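Side-chain contacts in glycosyl hydrolase family 2, TIM barrel domain protein (Faecalibacterium prausnitzii A2-165, PDB 6ED2), which probably hydrolyses beta-glucuronides, acting as a gut bacterial beta-glucuronidase of glycosyl hydrolase family 2: residues Arg317-His322 with Gly600-Gln605; Glu342-Ile347 with Trp580-Phe585; Asn540-His545 with Gln607-Ala612; Asn350-Ser355 with Glu361-Met366; Thr336-Phe341 with Asp368-Leu373. All blocks are in the same frame, centred on the assembly; numbering follows the deposited sequence.

Contact 1: residues Arg317-His322 with Gly600-Gln605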
# COMPACT_ATOMS: atom_id res chain seq x y z
N ARG A 317 15.97 25.40 -9.36
CA ARG A 317 15.29 24.10 -9.36
C ARG A 317 15.10 23.67 -7.92
O ARG A 317 16.02 23.79 -7.10
CB ARG A 317 16.08 23.03 -10.15
CG ARG A 317 17.40 22.62 -9.49
CD ARG A 317 18.44 22.23 -10.52
NE ARG A 317 18.93 23.40 -11.22
CZ ARG A 317 19.90 23.38 -12.14
NH1 ARG A 317 20.48 22.24 -12.48
NH2 ARG A 317 20.28 24.51 -12.73
N GLY A 318 13.91 23.18 -7.60
CA GLY A 318 13.61 22.80 -6.24
C GLY A 318 12.13 22.70 -5.96
O GLY A 318 11.38 22.18 -6.79
N PHE A 319 11.70 23.22 -4.82
CA PHE A 319 10.39 22.84 -4.30
C PHE A 319 9.65 24.03 -3.72
O PHE A 319 10.25 24.98 -3.21
CB PHE A 319 10.52 21.78 -3.18
CG PHE A 319 11.30 20.58 -3.58
CD1 PHE A 319 10.68 19.52 -4.25
CD2 PHE A 319 12.66 20.49 -3.27
CE1 PHE A 319 11.40 18.39 -4.61
CE2 PHE A 319 13.41 19.37 -3.64
CZ PHE A 319 12.78 18.32 -4.32
N GLY A 320 8.33 23.94 -3.78
CA GLY A 320 7.52 24.48 -2.71
C GLY A 320 7.47 23.46 -1.58
O GLY A 320 7.30 22.27 -1.80
N ARG A 321 7.65 23.95 -0.36
CA ARG A 321 7.71 23.12 0.82
C ARG A 321 6.50 23.37 1.72
O ARG A 321 5.55 24.09 1.37
CB ARG A 321 9.02 23.40 1.56
CG ARG A 321 10.26 22.85 0.84
CD ARG A 321 11.51 23.04 1.70
NE ARG A 321 11.29 22.39 2.99
CZ ARG A 321 11.58 21.13 3.25
NH1 ARG A 321 12.16 20.38 2.31
NH2 ARG A 321 11.29 20.61 4.43
N HIS A 322 6.54 22.73 2.88
CA HIS A 322 5.65 23.03 3.99
C HIS A 322 6.40 22.72 5.27
O HIS A 322 7.33 21.89 5.28
CB HIS A 322 4.34 22.22 3.93
CG HIS A 322 3.15 22.99 3.42
ND1 HIS A 322 2.69 24.14 4.03
CD2 HIS A 322 2.33 22.78 2.36
CE1 HIS A 322 1.65 24.61 3.36
NE2 HIS A 322 1.41 23.79 2.34
N GLY A 600 3.47 15.11 -3.22
CA GLY A 600 4.84 15.07 -2.76
C GLY A 600 5.76 14.39 -3.76
O GLY A 600 5.39 13.41 -4.42
N ILE A 601 6.96 14.95 -3.92
CA ILE A 601 8.02 14.22 -4.59
C ILE A 601 8.59 13.14 -3.66
O ILE A 601 9.05 12.08 -4.13
CB ILE A 601 9.10 15.20 -5.07
CG1 ILE A 601 8.49 16.23 -6.04
CG2 ILE A 601 10.27 14.47 -5.74
CD1 ILE A 601 7.67 15.58 -7.19
N PHE A 602 8.55 13.38 -2.35
CA PHE A 602 8.83 12.40 -1.32
C PHE A 602 7.56 12.15 -0.52
O PHE A 602 6.65 13.00 -0.50
CB PHE A 602 9.95 12.87 -0.39
CG PHE A 602 11.23 13.19 -1.12
CD1 PHE A 602 12.20 12.21 -1.29
CD2 PHE A 602 11.43 14.45 -1.65
CE1 PHE A 602 13.36 12.48 -1.97
CE2 PHE A 602 12.60 14.74 -2.34
CZ PHE A 602 13.57 13.75 -2.51
N THR A 603 7.49 10.98 0.12
CA THR A 603 6.41 10.73 1.06
C THR A 603 6.56 11.64 2.28
O THR A 603 7.60 12.25 2.51
CB THR A 603 6.42 9.27 1.53
OG1 THR A 603 7.61 9.05 2.30
CG2 THR A 603 6.38 8.29 0.34
N ARG A 604 5.50 11.69 3.09
CA ARG A 604 5.55 12.48 4.31
C ARG A 604 6.59 11.93 5.30
O ARG A 604 7.09 12.67 6.15
CB ARG A 604 4.16 12.51 4.95
CG ARG A 604 3.98 13.62 5.97
CD ARG A 604 2.63 13.54 6.63
NE ARG A 604 2.22 14.82 7.22
CZ ARG A 604 1.34 14.94 8.19
NH1 ARG A 604 0.78 13.86 8.73
NH2 ARG A 604 0.99 16.15 8.63
N GLN A 605 6.89 10.63 5.21
CA GLN A 605 7.93 9.97 6.00
C GLN A 605 9.31 10.14 5.39
O GLN A 605 10.28 9.52 5.85
CB GLN A 605 7.60 8.48 6.15
CG GLN A 605 6.27 8.23 6.87
CD GLN A 605 5.03 8.53 6.02
OE1 GLN A 605 5.03 8.30 4.81
NE2 GLN A 605 3.96 9.05 6.65

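Contact 2: residues Glu342-Ile347 with Trp580-Phe585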
# COMPACT_ATOMS: atom_id res chain seq x y z
N GLU A 342 19.28 16.78 3.37
CA GLU A 342 19.98 15.66 2.75
C GLU A 342 19.25 15.18 1.49
O GLU A 342 19.88 14.86 0.47
CB GLU A 342 20.17 14.51 3.74
CG GLU A 342 21.13 14.82 4.90
CD GLU A 342 22.47 15.37 4.41
OE1 GLU A 342 23.29 14.58 3.89
OE2 GLU A 342 22.70 16.60 4.54
N LEU A 343 17.92 15.13 1.54
CA LEU A 343 17.12 14.77 0.36
C LEU A 343 17.21 15.84 -0.73
O LEU A 343 17.32 15.51 -1.92
CB LEU A 343 15.66 14.56 0.76
CG LEU A 343 15.35 13.35 1.65
CD1 LEU A 343 13.90 13.38 2.09
CD2 LEU A 343 15.66 12.05 0.89
N MET A 344 17.14 17.11 -0.36
CA MET A 344 17.22 18.14 -1.39
C MET A 344 18.61 18.17 -2.02
O MET A 344 18.72 18.42 -3.23
CB MET A 344 16.84 19.51 -0.82
CG MET A 344 15.36 19.62 -0.48
SD MET A 344 14.85 21.30 -0.04
CE MET A 344 15.89 21.70 1.37
N LYS A 345 19.66 17.89 -1.25
CA LYS A 345 20.98 17.76 -1.85
C LYS A 345 21.05 16.54 -2.76
O LYS A 345 21.59 16.60 -3.87
CB LYS A 345 22.06 17.69 -0.77
CG LYS A 345 22.24 18.99 -0.01
CD LYS A 345 22.73 18.76 1.41
CE LYS A 345 24.18 18.29 1.44
NZ LYS A 345 24.65 18.08 2.85
N TRP A 346 20.52 15.42 -2.30
CA TRP A 346 20.56 14.20 -3.11
C TRP A 346 19.86 14.41 -4.44
O TRP A 346 20.36 13.99 -5.49
CB TRP A 346 19.91 13.06 -2.32
CG TRP A 346 19.71 11.79 -3.04
CD1 TRP A 346 20.61 10.78 -3.21
CD2 TRP A 346 18.49 11.35 -3.68
NE1 TRP A 346 20.04 9.74 -3.91
CE2 TRP A 346 18.74 10.06 -4.21
CE3 TRP A 346 17.23 11.92 -3.87
CZ2 TRP A 346 17.78 9.33 -4.91
CZ3 TRP A 346 16.26 11.19 -4.56
CH2 TRP A 346 16.54 9.91 -5.07
N ILE A 347 18.71 15.09 -4.44
CA ILE A 347 17.95 15.23 -5.67
C ILE A 347 18.47 16.33 -6.60
O ILE A 347 18.07 16.38 -7.77
CB ILE A 347 16.47 15.45 -5.33
CG1 ILE A 347 15.59 15.00 -6.50
CG2 ILE A 347 16.22 16.88 -4.92
CD1 ILE A 347 14.13 14.93 -6.16
N TRP A 580 5.51 21.45 -6.95
CA TRP A 580 4.66 21.21 -5.79
C TRP A 580 4.48 19.70 -5.61
O TRP A 580 3.96 19.04 -6.51
CB TRP A 580 3.30 21.87 -5.99
CG TRP A 580 2.50 22.06 -4.75
CD1 TRP A 580 1.32 21.45 -4.44
CD2 TRP A 580 2.80 22.96 -3.68
NE1 TRP A 580 0.86 21.92 -3.23
CE2 TRP A 580 1.76 22.84 -2.75
CE3 TRP A 580 3.85 23.85 -3.43
CZ2 TRP A 580 1.73 23.58 -1.56
CZ3 TRP A 580 3.83 24.57 -2.25
CH2 TRP A 580 2.77 24.44 -1.33
N ASN A 581 4.88 19.15 -4.47
CA ASN A 581 5.49 19.80 -3.31
C ASN A 581 6.66 18.87 -2.91
O ASN A 581 6.70 17.72 -3.37
CB ASN A 581 4.44 19.91 -2.19
CG ASN A 581 4.97 20.55 -0.89
OD1 ASN A 581 5.68 19.91 -0.11
ND2 ASN A 581 4.52 21.77 -0.62
N PHE A 582 7.59 19.35 -2.08
CA PHE A 582 8.66 18.48 -1.60
C PHE A 582 8.12 17.15 -1.03
O PHE A 582 8.64 16.08 -1.34
CB PHE A 582 9.48 19.22 -0.53
CG PHE A 582 10.52 18.35 0.17
CD1 PHE A 582 11.72 18.05 -0.46
CD2 PHE A 582 10.28 17.86 1.43
CE1 PHE A 582 12.66 17.25 0.16
CE2 PHE A 582 11.23 17.06 2.08
CZ PHE A 582 12.42 16.76 1.44
N ALA A 583 7.07 17.21 -0.22
CA ALA A 583 6.59 15.99 0.43
C ALA A 583 5.08 16.06 0.62
O ALA A 583 4.51 17.14 0.76
CB ALA A 583 7.31 15.77 1.77
N ASP A 584 4.44 14.89 0.64
CA ASP A 584 3.03 14.80 1.01
C ASP A 584 2.80 15.52 2.34
O ASP A 584 3.62 15.42 3.26
CB ASP A 584 2.57 13.34 1.14
CG ASP A 584 2.80 12.50 -0.14
OD1 ASP A 584 2.79 13.05 -1.27
OD2 ASP A 584 2.96 11.26 0.01
N PHE A 585 1.70 16.26 2.43
CA PHE A 585 1.43 17.09 3.60
C PHE A 585 -0.06 17.09 3.86
O PHE A 585 -0.86 16.71 3.00
CB PHE A 585 1.96 18.53 3.41
CG PHE A 585 1.31 19.29 2.26
CD1 PHE A 585 0.19 20.07 2.48
CD2 PHE A 585 1.84 19.23 0.98
CE1 PHE A 585 -0.41 20.77 1.43
CE2 PHE A 585 1.25 19.94 -0.08
CZ PHE A 585 0.12 20.71 0.15

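Contact 3: residues Asn540-His545 with Gln607-Ala612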
# COMPACT_ATOMS: atom_id res chain seq x y z
N ASN A 540 -0.20 11.57 -6.59
CA ASN A 540 0.06 10.18 -6.94
C ASN A 540 0.51 9.47 -5.67
O ASN A 540 1.33 9.99 -4.92
CB ASN A 540 1.09 10.08 -8.07
CG ASN A 540 2.47 10.60 -7.67
OD1 ASN A 540 3.39 9.82 -7.40
ND2 ASN A 540 2.63 11.92 -7.65
N LEU A 541 -0.08 8.30 -5.42
CA LEU A 541 0.27 7.49 -4.26
C LEU A 541 1.50 6.65 -4.53
O LEU A 541 1.64 6.06 -5.61
CB LEU A 541 -0.88 6.56 -3.88
CG LEU A 541 -2.22 7.26 -3.62
CD1 LEU A 541 -3.31 6.21 -3.47
CD2 LEU A 541 -2.10 8.12 -2.39
N SER A 542 2.38 6.58 -3.54
CA SER A 542 3.49 5.64 -3.57
C SER A 542 2.97 4.24 -3.88
O SER A 542 2.05 3.75 -3.22
CB SER A 542 4.21 5.68 -2.21
OG SER A 542 5.60 5.39 -2.34
N GLY A 543 3.50 3.63 -4.94
CA GLY A 543 3.16 2.27 -5.30
C GLY A 543 2.01 2.11 -6.27
O GLY A 543 1.74 0.98 -6.71
N ALA A 544 1.31 3.20 -6.62
CA ALA A 544 0.22 3.12 -7.59
C ALA A 544 0.84 3.10 -8.98
O ALA A 544 1.29 4.13 -9.50
CB ALA A 544 -0.74 4.29 -7.41
N HIS A 545 0.89 1.93 -9.59
CA HIS A 545 1.41 1.79 -10.94
C HIS A 545 0.29 1.34 -11.86
O HIS A 545 -0.54 0.51 -11.49
CB HIS A 545 2.57 0.78 -10.98
CG HIS A 545 3.90 1.36 -10.57
ND1 HIS A 545 4.78 1.92 -11.47
CD2 HIS A 545 4.49 1.47 -9.35
CE1 HIS A 545 5.85 2.34 -10.83
NE2 HIS A 545 5.71 2.09 -9.54
N GLN A 607 10.64 9.50 2.26
CA GLN A 607 11.25 8.57 1.33
C GLN A 607 10.85 8.93 -0.10
O GLN A 607 9.77 9.49 -0.31
CB GLN A 607 10.84 7.12 1.63
CG GLN A 607 11.18 6.68 3.03
CD GLN A 607 12.68 6.65 3.31
OE1 GLN A 607 13.51 6.67 2.38
NE2 GLN A 607 13.04 6.60 4.59
N PRO A 608 11.67 8.60 -1.09
CA PRO A 608 11.36 9.03 -2.46
C PRO A 608 10.16 8.30 -3.04
O PRO A 608 9.93 7.12 -2.77
CB PRO A 608 12.63 8.71 -3.24
CG PRO A 608 13.29 7.66 -2.46
CD PRO A 608 12.96 7.92 -1.01
N LYS A 609 9.37 9.03 -3.83
CA LYS A 609 8.48 8.42 -4.79
C LYS A 609 9.19 8.33 -6.13
O LYS A 609 10.30 8.84 -6.30
CB LYS A 609 7.17 9.20 -4.92
CG LYS A 609 6.35 9.35 -3.64
CD LYS A 609 4.95 9.88 -4.02
CE LYS A 609 4.45 10.86 -3.03
NZ LYS A 609 3.22 11.57 -3.54
N ASP A 610 8.54 7.68 -7.10
CA ASP A 610 9.20 7.46 -8.38
C ASP A 610 9.61 8.79 -9.03
O ASP A 610 10.68 8.89 -9.64
CB ASP A 610 8.30 6.58 -9.29
CG ASP A 610 8.13 5.08 -8.77
OD1 ASP A 610 8.97 4.57 -7.99
OD2 ASP A 610 7.17 4.36 -9.15
N ALA A 611 8.81 9.86 -8.85
CA ALA A 611 9.15 11.14 -9.45
C ALA A 611 10.46 11.73 -8.92
O ALA A 611 11.09 12.53 -9.62
CB ALA A 611 8.02 12.15 -9.24
N ALA A 612 10.88 11.36 -7.70
CA ALA A 612 12.15 11.86 -7.19
C ALA A 612 13.31 11.46 -8.09
O ALA A 612 14.28 12.21 -8.21
CB ALA A 612 12.40 11.37 -5.77
O HOH W 1 5.94 9.86 -8.24

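Contact 4: residues Asn350-Ser355 with Glu361-Met366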
# COMPACT_ATOMS: atom_id res chain seq x y z
N ASN A 350 18.44 23.34 -5.85
CA ASN A 350 19.23 24.45 -5.32
C ASN A 350 18.36 25.53 -4.69
O ASN A 350 18.88 26.57 -4.28
CB ASN A 350 20.14 25.04 -6.40
CG ASN A 350 19.36 25.64 -7.59
OD1 ASN A 350 18.18 26.01 -7.46
ND2 ASN A 350 20.01 25.72 -8.74
N CYS A 351 17.05 25.30 -4.57
CA CYS A 351 16.16 26.40 -4.24
C CYS A 351 14.86 25.87 -3.67
O CYS A 351 14.36 24.84 -4.11
CB CYS A 351 15.88 27.26 -5.49
SG CYS A 351 14.78 28.67 -5.18
N PHE A 352 14.28 26.60 -2.71
CA PHE A 352 12.89 26.34 -2.35
C PHE A 352 12.20 27.62 -1.90
O PHE A 352 12.84 28.59 -1.51
CB PHE A 352 12.75 25.26 -1.24
CG PHE A 352 13.44 25.60 0.06
CD1 PHE A 352 12.79 26.31 1.05
CD2 PHE A 352 14.74 25.16 0.30
CE1 PHE A 352 13.43 26.58 2.27
CE2 PHE A 352 15.38 25.44 1.52
CZ PHE A 352 14.72 26.16 2.49
N ARG A 353 10.88 27.58 -1.95
CA ARG A 353 10.03 28.68 -1.52
C ARG A 353 9.39 28.30 -0.19
O ARG A 353 8.99 27.15 0.00
CB ARG A 353 8.95 28.96 -2.59
CG ARG A 353 7.84 29.94 -2.16
CD ARG A 353 6.87 30.28 -3.31
NE ARG A 353 6.17 29.10 -3.82
CZ ARG A 353 4.86 28.89 -3.68
NH1 ARG A 353 4.11 29.79 -3.06
NH2 ARG A 353 4.31 27.79 -4.17
N THR A 354 9.29 29.27 0.73
CA THR A 354 8.69 28.98 2.03
C THR A 354 7.17 29.12 1.95
O THR A 354 6.54 29.95 2.62
CB THR A 354 9.28 29.86 3.14
OG1 THR A 354 8.71 31.18 3.08
CG2 THR A 354 10.80 29.92 3.04
N SER A 355 6.59 28.30 1.10
CA SER A 355 5.14 28.26 1.00
C SER A 355 4.56 27.67 2.27
O SER A 355 5.08 26.67 2.77
CB SER A 355 4.74 27.41 -0.21
OG SER A 355 5.62 26.30 -0.33
N GLU A 361 13.34 29.92 11.89
CA GLU A 361 14.67 30.45 11.56
C GLU A 361 15.67 29.34 11.29
O GLU A 361 16.54 29.48 10.43
CB GLU A 361 15.17 31.35 12.70
CG GLU A 361 14.36 32.62 12.98
CD GLU A 361 13.25 32.46 14.03
OE1 GLU A 361 12.55 31.41 14.03
OE2 GLU A 361 13.07 33.39 14.85
N GLU A 362 15.57 28.22 12.03
CA GLU A 362 16.56 27.14 11.92
C GLU A 362 16.65 26.58 10.50
O GLU A 362 17.72 26.13 10.08
CB GLU A 362 16.21 26.03 12.92
CG GLU A 362 16.46 26.41 14.37
CD GLU A 362 15.32 27.18 15.02
OE1 GLU A 362 14.45 27.77 14.31
OE2 GLU A 362 15.31 27.21 16.26
N ILE A 363 15.55 26.59 9.75
CA ILE A 363 15.60 26.11 8.37
C ILE A 363 16.44 27.05 7.48
O ILE A 363 17.18 26.59 6.61
CB ILE A 363 14.16 25.93 7.83
CG1 ILE A 363 13.48 24.77 8.58
CG2 ILE A 363 14.15 25.69 6.32
CD1 ILE A 363 11.99 24.72 8.42
N TYR A 364 16.34 28.37 7.70
CA TYR A 364 17.18 29.30 6.94
C TYR A 364 18.64 29.15 7.34
O TYR A 364 19.54 29.25 6.49
CB TYR A 364 16.76 30.76 7.16
CG TYR A 364 15.30 31.06 6.88
CD1 TYR A 364 14.92 31.72 5.71
CD2 TYR A 364 14.30 30.68 7.78
CE1 TYR A 364 13.57 32.00 5.44
CE2 TYR A 364 12.96 30.95 7.52
CZ TYR A 364 12.60 31.63 6.35
OH TYR A 364 11.28 31.89 6.09
N GLN A 365 18.89 28.95 8.64
CA GLN A 365 20.26 28.76 9.09
C GLN A 365 20.89 27.55 8.41
O GLN A 365 22.06 27.60 8.00
CB GLN A 365 20.28 28.60 10.61
CG GLN A 365 19.74 29.84 11.37
CD GLN A 365 19.56 29.58 12.87
OE1 GLN A 365 19.87 28.50 13.37
NE2 GLN A 365 19.08 30.58 13.58
N MET A 366 20.12 26.48 8.22
CA MET A 366 20.65 25.31 7.54
C MET A 366 20.85 25.59 6.06
O MET A 366 21.85 25.16 5.47
CB MET A 366 19.74 24.09 7.74
CG MET A 366 20.20 22.85 6.93
SD MET A 366 19.98 21.22 7.70
CE MET A 366 21.01 21.43 9.16

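Contact 5: residues Thr336-Phe341 with Asp368-Leu373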
# COMPACT_ATOMS: atom_id res chain seq x y z
N THR A 336 14.05 16.04 11.18
CA THR A 336 13.35 16.14 9.90
C THR A 336 13.99 17.19 9.00
O THR A 336 14.14 16.97 7.78
CB THR A 336 11.88 16.47 10.11
OG1 THR A 336 11.29 15.54 11.01
CG2 THR A 336 11.14 16.43 8.79
N VAL A 337 14.41 18.32 9.58
CA VAL A 337 15.04 19.38 8.79
C VAL A 337 16.34 18.89 8.16
O VAL A 337 16.60 19.11 6.97
CB VAL A 337 15.27 20.63 9.66
CG1 VAL A 337 16.07 21.67 8.88
CG2 VAL A 337 13.92 21.23 10.12
N LYS A 338 17.17 18.20 8.95
CA LYS A 338 18.42 17.66 8.42
C LYS A 338 18.13 16.67 7.29
O LYS A 338 18.72 16.75 6.21
CB LYS A 338 19.22 16.98 9.53
CG LYS A 338 20.49 16.27 9.06
CD LYS A 338 21.59 17.26 8.73
CE LYS A 338 22.73 16.61 8.00
NZ LYS A 338 23.77 17.58 7.64
N ARG A 339 17.22 15.73 7.53
CA ARG A 339 16.86 14.76 6.50
C ARG A 339 16.35 15.46 5.24
O ARG A 339 16.71 15.07 4.12
CB ARG A 339 15.82 13.79 7.06
CG ARG A 339 15.17 12.87 6.04
CD ARG A 339 16.11 11.78 5.57
NE ARG A 339 15.39 10.80 4.75
CZ ARG A 339 15.97 9.80 4.09
NH1 ARG A 339 17.28 9.64 4.15
NH2 ARG A 339 15.23 8.96 3.37
N ASP A 340 15.53 16.50 5.40
CA ASP A 340 14.98 17.19 4.22
C ASP A 340 16.10 17.82 3.39
O ASP A 340 16.11 17.69 2.15
CB ASP A 340 13.95 18.24 4.65
CG ASP A 340 12.65 17.61 5.19
OD1 ASP A 340 12.53 16.36 5.19
OD2 ASP A 340 11.73 18.35 5.61
N PHE A 341 17.07 18.46 4.04
CA PHE A 341 18.21 19.00 3.29
C PHE A 341 19.05 17.89 2.66
O PHE A 341 19.50 18.04 1.51
CB PHE A 341 19.04 19.91 4.20
CG PHE A 341 18.48 21.31 4.28
CD1 PHE A 341 18.91 22.30 3.38
CD2 PHE A 341 17.49 21.63 5.20
CE1 PHE A 341 18.39 23.59 3.43
CE2 PHE A 341 16.97 22.92 5.26
CZ PHE A 341 17.42 23.90 4.38
N ASP A 368 21.61 28.43 4.91
CA ASP A 368 22.84 29.21 4.91
C ASP A 368 24.07 28.32 4.86
O ASP A 368 25.06 28.64 4.18
CB ASP A 368 22.90 30.11 6.15
CG ASP A 368 21.95 31.30 6.08
OD1 ASP A 368 21.30 31.54 5.03
OD2 ASP A 368 21.84 32.01 7.10
N GLU A 369 24.04 27.19 5.57
CA GLU A 369 25.21 26.32 5.65
C GLU A 369 25.30 25.37 4.46
O GLU A 369 26.41 25.01 4.05
CB GLU A 369 25.19 25.50 6.94
CG GLU A 369 25.50 26.31 8.19
CD GLU A 369 25.42 25.46 9.45
OE1 GLU A 369 25.32 24.22 9.33
OE2 GLU A 369 25.44 26.04 10.56
N GLU A 370 24.17 24.95 3.90
CA GLU A 370 24.20 24.04 2.77
C GLU A 370 24.23 24.75 1.41
O GLU A 370 24.29 24.07 0.38
CB GLU A 370 23.01 23.08 2.83
CG GLU A 370 22.94 22.34 4.17
CD GLU A 370 24.17 21.48 4.45
OE1 GLU A 370 24.82 20.99 3.49
OE2 GLU A 370 24.49 21.31 5.64
N GLY A 371 24.18 26.08 1.39
CA GLY A 371 24.19 26.79 0.12
C GLY A 371 22.94 26.58 -0.71
O GLY A 371 23.02 26.23 -1.89
N PHE A 372 21.77 26.77 -0.10
CA PHE A 372 20.49 26.69 -0.78
C PHE A 372 19.90 28.09 -0.91
O PHE A 372 20.11 28.95 -0.05
CB PHE A 372 19.51 25.78 -0.03
CG PHE A 372 19.60 24.33 -0.42
CD1 PHE A 372 20.57 23.51 0.14
CD2 PHE A 372 18.73 23.80 -1.35
CE1 PHE A 372 20.65 22.17 -0.23
CE2 PHE A 372 18.82 22.46 -1.73
CZ PHE A 372 19.78 21.64 -1.17
N LEU A 373 19.18 28.32 -2.00
CA LEU A 373 18.51 29.58 -2.26
C LEU A 373 17.06 29.49 -1.79
O LEU A 373 16.37 28.51 -2.06
CB LEU A 373 18.54 29.92 -3.75
CG LEU A 373 19.91 29.86 -4.42
CD1 LEU A 373 19.80 30.15 -5.92
CD2 LEU A 373 20.85 30.86 -3.75
O HOH W 2 22.42 19.15 6.00

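Contact 1: residues Arg317-His322 with Gly600-Gln605
Phe319 reaches from the first strand (312-320) of the TIM barrel toward Ile601 and Phe602, in the loop that leads into helix 610-621. The two partners meet its ring differently. Ile601 comes to the rim: its CG1 lies in the ring plane, 3.9 Å from Phe319 CE1, and its CB is nearly as close to the same atom. Phe602 crosses Phe319 at about a right angle and offers its own edge, with CE2 4.1 Å from Phe319 CZ. With CG anti to the carbonyl carbon (chi1 -54°), Phe319 sends its ring outward, between the strand and the loop. No hydrogen bond crosses this buried contact, so large apolar residues suit it well. Val579 of the neighbouring strand and Met344 and Ile347 of helix 334-347 also touch Phe319, while Ala611, Ala612 and Phe615 of helix 610-621 touch Ile601. Gly600 precedes the pair, where a larger residue would fit poorly: a beta carbon there would come within 2.4 Å of Phe602 O.

Contact 2: residues Glu342-Ile347 with Trp580-Phe585
Phe582 meets Leu343 and Met344 of helix 334-347 at about a right angle to both side chains. The contact is chiefly apolar: Leu343 CD1 touches Phe582 CZ at 3.7 Å, and Met344 CG lies 3.6 Å from Phe582 CE1. Phe582 CG stands anti to the backbone N (chi1 173°), which extends the ring from its loop to the helix. A second kind is Met-aromatic, the flexible thioether setting Met344 SD 5.1 Å from the Phe582 ring centroid, obliquely at 36° from the ring normal. The ring also makes a cation-pi contact with Arg321. No hydrogen bond spans the two segments; each keeps its own. Asn581 OD1 accepts a hydrogen bond from the backbone N of Ala583 at 3.0 Å, nearly straight and on a lone pair in the carbonyl plane, forming an Asx turn that suits asparagine. The Trp580-Asn581 peptide is cis, and such a non-proline cis bond after a tryptophan at the C-terminal end of the eighth strand is a known feature of clan A TIM-barrel glycosidases.

Contact 3: residues Asn540-His545 with Gln607-Ala612
Lys609 and Asn540 form the tight, buried half of this contact, their side chains coming from opposite directions. The ammonium donates to the backbone carbonyl of Asn540, with NZ 2.8 Å from O and the C=O...N angle at 170°. The aliphatic part of the lysine passes beside the amide, its CD 3.7 Å from Asn540 OD1, and a bend at chi3 (-142°) helps turn the amine. Asp584 supplies a salt bridge to the same NZ, so a long cationic side chain fits both partners. A methionine in its place would probably leave the carboxylate of Asp584 and Asn540 O without their shared positive partner. Asn540 ND2 donates to Thr538 O, and OD1 takes a water hydrogen bond at 2.7 Å. That water accepts from Ala611 N, satisfying the N-H near the start of helix 610-621.

The other side is partly exposed, and looser at the turn. Leu541 to Ala544 make a type II beta turn there, with Gly543 taking the positive phi that it needs. Ser542 only brushes Lys609, its OG 4.2 Å from CG. Beyond it comes a close polar approach, His545 NE2 lying 2.7 Å from Asp610 OD2 with ring and carboxylate planes 52° apart, while ND1 bonds to Glu555. His545 also packs on Pro608 of a third subunit. The contact joins the loop after the seventh strand to the eighth helix of the TIM barrel.

Contact 4: residues Asn350-Ser355 with Glu361-Met366
Strand 351-353 and the residue just beyond it direct Phe352 and Thr354 toward Ile363 and Tyr364 of helix 361-370, with Thr354 CA and Ile363 CA 9.8 Å apart. This is the strand-to-helix half of a beta-alpha-beta unit of the TIM barrel, in which the helix covers the outer side of the sheet. Thr354 is the centre of an inverse gamma turn that ends the strand, and the Ser355 N to Arg353 O bond across it is weak.

Phe352, with CG between the backbone N and the carbonyl carbon (chi1 59°), reaches outward and crosses Ile363 obliquely. Its CZ meets the branch methyl CG2 of the isoleucine at 3.9 Å, in a layer where apolar side chains fill the space between sheet and helix. Met344 of helix 334-347 also touches this ring. Arg353 takes the inward direction instead and forms salt bridges with Glu377 and Glu535; Ser355 CB lies over the centre of one face of its guanidinium, 3.7 Å above the plane.

Thr354 and Tyr364 cross at about a right angle and suit each other as amphipathic residues. Their polar atoms have other partners: Thr354 OG1 bonds to the backbone N of Glu377, while Tyr364 OH bonds to Asp376 OD1 and the backbone N of Tyr359. What meets across the contact is therefore methyl against phenol, Thr354 CG2 lying 3.7 Å from Tyr364 OH and 4.1 Å from its CZ.

Contact 5: residues Thr336-Phe341 with Asp368-Leu373
Phe341 and Glu370 mark the nearest backbone approach, 7.8 Å between their CA atoms, where helix 334-347 passes the end of helix 361-370 on the outside of the TIM barrel. Gly371 leaves the second helix with positive phi (68°), easy for glycine. Phe341 CG stands anti to the carbonyl carbon (chi1 -83°), which carries its ring to Phe372. The rings form a T-shaped pair, the edge of Phe341 toward the face of Phe372, planes at 88° and centroids 5.4 Å apart. Phe341 CD1 lies 3.8 Å from Phe372 CD1 and 4.1 Å from Glu370 CG. With an alanine here in place of Phe341, the Phe372 ring would probably face a gap and turn more freely. Beside the rings, Lys338 NZ and Glu370 OE2 stand 4.3 Å apart, too far for a salt bridge. Lys338 NZ donates to Ser70 O of the second subunit, and Glu370 OE1 pairs with Lys345. A water accepts from Lys338 NZ at 2.6 Å and donates weakly to Glu370 OE2 at 3.0 Å.

Overall arrangement
All five contacts belong to the TIM barrel domain. Contacts 1 and 2 nearly coincide, their centres 4 Å apart, and their loops are joined by probable backbone bonds. Contact 5 shares helix 334-347 with contact 2 and helix 361-370 with contact 4; Arg321 of contact 1 forms a salt bridge with Asp340 of contact 5. Contact 3 lies farther out, its centre 12 Å from those of contacts 1 and 2 and 24 Å from that of contact 4, and is tied to contact 2 by the Asp584 to Lys609 salt bridge. None lies at the magnesium site of Thr239 and Glu241; another bound magnesium ion is about 12 Å from the side chains of Phe319, Phe582 and Thr354.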